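PDB 2P4G: bacterial bifunctional deaminase-reductase C-terminal domain-containing protein from Corynebacterium diphtheriae, which is a pyrimidine reductase-like protein of the RibD C-terminal family, probably an NADP-dependent oxidoreductase, perhaps reducing a phosphoribosylaminouracil intermediate of riboflavin biosynthesis. Local coordinates for the interface of chains A and B. Numbering follows the deposited sequence. Chains: chain A/B, Hypothetical protein.

The interface of chains A and B. Residues chain A 204, 212, 228-229, 237, 239, 241; chain B 44-45, 220, 222.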
ATOM      1  N   LEU A 204       7.296  15.067   2.683  1.00 73.50           N
ATOM      2  CA  LEU A 204       6.157  14.920   3.580  1.00 74.68           C
ATOM      3  C   LEU A 204       6.447  15.489   4.940  1.00 75.12           C
ATOM      4  O   LEU A 204       5.642  16.241   5.476  1.00 75.73           O
ATOM      5  CB  LEU A 204       5.759  13.450   3.725  1.00 74.13           C
ATOM      6  CG  LEU A 204       5.091  12.906   2.462  1.00 77.67           C
ATOM      7  CD1 LEU A 204       5.087  11.367   2.414  1.00 74.08           C
ATOM      8  CD2 LEU A 204       3.691  13.485   2.367  1.00 71.80           C
ATOM      9  N   LEU A 212      -0.849  14.191  -3.812  1.00 73.16           N
ATOM     10  CA  LEU A 212      -0.166  12.964  -4.148  1.00 74.49           C
ATOM     11  C   LEU A 212      -0.929  12.270  -5.264  1.00 73.91           C
ATOM     12  O   LEU A 212      -2.135  12.091  -5.157  1.00 72.23           O
ATOM     13  CB  LEU A 212      -0.125  12.069  -2.906  1.00 73.72           C
ATOM     14  CG  LEU A 212       0.441  10.660  -3.000  1.00 76.51           C
ATOM     15  CD1 LEU A 212       1.877  10.673  -3.487  1.00 72.75           C
ATOM     16  CD2 LEU A 212       0.301  10.030  -1.633  1.00 70.04           C
ATOM     17  N   LEU A 228       7.529   2.385   0.408  1.00 69.92           N
ATOM     18  CA  LEU A 228       7.098   3.503  -0.387  1.00 69.11           C
ATOM     19  C   LEU A 228       7.636   4.846   0.119  1.00 70.22           C
ATOM     20  O   LEU A 228       8.080   5.666  -0.682  1.00 71.55           O
ATOM     21  CB  LEU A 228       5.569   3.535  -0.423  1.00 69.43           C
ATOM     22  CG  LEU A 228       4.867   4.626  -1.227  1.00 71.47           C
ATOM     23  CD1 LEU A 228       5.379   4.610  -2.692  1.00 71.85           C
ATOM     24  CD2 LEU A 228       3.359   4.433  -1.118  1.00 69.03           C
ATOM     25  N   PHE A 229       7.573   5.080   1.428  1.00 70.85           N
ATOM     26  CA  PHE A 229       7.979   6.358   1.981  1.00 71.71           C
ATOM     27  C   PHE A 229       9.228   6.269   2.844  1.00 73.56           C
ATOM     28  O   PHE A 229       9.434   7.078   3.749  1.00 72.55           O
ATOM     29  CB  PHE A 229       6.808   7.013   2.718  1.00 70.53           C
ATOM     30  CG  PHE A 229       5.667   7.367   1.813  1.00 71.15           C
ATOM     31  CD1 PHE A 229       5.902   7.934   0.563  1.00 73.76           C
ATOM     32  CD2 PHE A 229       4.371   7.124   2.187  1.00 69.19           C
ATOM     33  CE1 PHE A 229       4.853   8.258  -0.277  1.00 80.22           C
ATOM     34  CE2 PHE A 229       3.328   7.425   1.355  1.00 68.05           C
ATOM     35  CZ  PHE A 229       3.560   8.001   0.116  1.00 72.69           C
ATOM     36  N   PHE A 237       6.232   9.747  11.269  1.00 87.69           N
ATOM     37  CA  PHE A 237       5.008  10.541  11.171  1.00 87.49           C
ATOM     38  C   PHE A 237       3.854   9.821  10.498  1.00 85.86           C
ATOM     39  O   PHE A 237       4.049   8.904   9.698  1.00 84.33           O
ATOM     40  CB  PHE A 237       5.264  11.836  10.406  1.00 89.21           C
ATOM     41  CG  PHE A 237       5.351  11.651   8.930  1.00 86.38           C
ATOM     42  CD1 PHE A 237       4.200  11.680   8.155  1.00 89.65           C
ATOM     43  CD2 PHE A 237       6.568  11.441   8.327  1.00 82.93           C
ATOM     44  CE1 PHE A 237       4.246  11.497   6.819  1.00 83.68           C
ATOM     45  CE2 PHE A 237       6.644  11.271   6.998  1.00 89.70           C
ATOM     46  CZ  PHE A 237       5.478  11.291   6.221  1.00 96.56           C
ATOM     47  N   THR A 239      -0.041  10.924   8.475  1.00 80.23           N
ATOM     48  CA  THR A 239      -0.900  12.001   8.001  1.00 78.81           C
ATOM     49  C   THR A 239      -2.134  11.441   7.344  1.00 78.39           C
ATOM     50  O   THR A 239      -2.118  10.318   6.864  1.00 79.16           O
ATOM     51  CB  THR A 239      -0.185  12.952   7.005  1.00 79.57           C
ATOM     52  OG1 THR A 239      -1.101  13.982   6.596  1.00 87.47           O
ATOM     53  CG2 THR A 239       0.316  12.226   5.787  1.00 69.07           C
ATOM     54  N   LEU A 241      -5.269  11.917   4.389  1.00 76.03           N
ATOM     55  CA  LEU A 241      -5.404  12.302   3.005  1.00 73.45           C
ATOM     56  C   LEU A 241      -6.870  12.469   2.725  1.00 72.23           C
ATOM     57  O   LEU A 241      -7.702  11.905   3.446  1.00 74.42           O
ATOM     58  CB  LEU A 241      -4.830  11.205   2.126  1.00 72.58           C
ATOM     59  CG  LEU A 241      -3.350  10.858   2.319  1.00 75.78           C
ATOM     60  CD1 LEU A 241      -2.923   9.654   1.437  1.00 70.54           C
ATOM     61  CD2 LEU A 241      -2.488  12.086   2.010  1.00 76.03           C
TER
ATOM     62  N   ILE B  44      -2.015   3.698   2.716  1.00 69.01           N
ATOM     63  CA  ILE B  44      -1.554   3.728   1.333  1.00 68.57           C
ATOM     64  C   ILE B  44      -0.107   3.221   1.173  1.00 68.78           C
ATOM     65  O   ILE B  44       0.291   2.737   0.101  1.00 71.51           O
ATOM     66  CB  ILE B  44      -1.702   5.120   0.678  1.00 68.27           C
ATOM     67  CG1 ILE B  44      -0.811   6.170   1.359  1.00 71.28           C
ATOM     68  CG2 ILE B  44      -3.187   5.526   0.644  1.00 67.30           C
ATOM     69  CD1 ILE B  44      -0.247   7.224   0.414  1.00 62.29           C
ATOM     70  N   ASN B  45       0.664   3.314   2.247  1.00 66.84           N
ATOM     71  CA  ASN B  45       2.017   2.818   2.253  1.00 65.76           C
ATOM     72  C   ASN B  45       2.193   1.443   2.931  1.00 64.71           C
ATOM     73  O   ASN B  45       3.293   1.073   3.289  1.00 64.51           O
ATOM     74  CB  ASN B  45       2.960   3.901   2.817  1.00 63.57           C
ATOM     75  CG  ASN B  45       2.764   4.149   4.288  1.00 67.38           C
ATOM     76  OD1 ASN B  45       1.635   4.231   4.800  1.00 61.28           O
ATOM     77  ND2 ASN B  45       3.875   4.240   4.990  1.00 64.52           N
ATOM     78  N   ILE B 220      -1.154   7.920   5.638  1.00 72.68           N
ATOM     79  CA  ILE B 220       0.259   7.561   5.519  1.00 71.13           C
ATOM     80  C   ILE B 220       0.758   7.299   6.915  1.00 69.08           C
ATOM     81  O   ILE B 220       0.539   8.100   7.779  1.00 69.33           O
ATOM     82  CB  ILE B 220       1.089   8.718   4.968  1.00 69.10           C
ATOM     83  CG1 ILE B 220       0.652   9.040   3.531  1.00 69.58           C
ATOM     84  CG2 ILE B 220       2.570   8.409   5.111  1.00 64.45           C
ATOM     85  CD1 ILE B 220       1.447  10.129   2.861  1.00 63.53           C
ATOM     86  N   CYS B 222       4.323   6.222   8.778  1.00 72.27           N
ATOM     87  CA  CYS B 222       5.773   6.002   8.769  1.00 72.28           C
ATOM     88  C   CYS B 222       6.316   6.060  10.181  1.00 74.59           C
ATOM     89  O   CYS B 222       6.103   7.047  10.879  1.00 76.61           O
ATOM     90  CB  CYS B 222       6.482   7.076   7.988  1.00 71.11           C
ATOM     91  SG  CYS B 222       5.998   7.088   6.327  1.00 69.78           S
TER
HETATM   92  O   HOH W   1       6.448   3.495   3.472  1.00 53.87           O
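A short antiparallel beta ladder of two bridges spans the two-fold symmetric interface of this pyrimidine reductase-like protein of the RibD C-terminal family: strand 237-248 of chain A pairs with strand 219-222 of chain B, A:Phe237 against B:Cys222 and A:Thr239 against B:Ile220. This dimer may be the biological one, but the structure alone does not show it. Each pair exchanges two backbone hydrogen bonds, among them B:Ile220 N to A:Thr239 O at 2.9 Å, almost straight at 170°. Beside this ladder B:Ile220 sends its side chain into chain A. Its CD1 reaches the ring rim of A:Phe229 at CE2 (3.6 Å) and meets A:Leu204 CD1 tip to tip. The CG2 branch, anti to the backbone N, turns instead to rim atoms of two rings, approaching each from off its plane, 3.7 Å from A:Phe229 CD2 and 3.9 Å from A:Phe237 CE1. A:Thr239 lies alongside, pointing the same way, and it is the methyl CG2, not the hydroxyl, that packs on B:Ile220 CB.

The A:Phe229 ring is sandwiched within its own chain, A:Leu228 CG over the centre of one face and A:Leu204 CD1 over the other, and its edge is turned toward B:Ile44. B:Ile44 CD1 meets that edge in the ring plane and also touches the tips of A:Leu212 (CD2, 3.5 Å) and A:Leu241 (CD1). With CG1 between the backbone N and the carbonyl carbon (chi1 64°), B:Ile44 extends its long branch into this group of leucines. B:Asn45 crosses the same phenylalanine at about a right angle, CB 3.6 Å from CD2, its amide plane 33° from the ring. Water 1, 3.1 Å from B:Asn45 ND2, links that amide to the backbone N of A:Phe229. On the ladder side, B:Cys222 SG rests 3.7 Å from A:Phe229 CB.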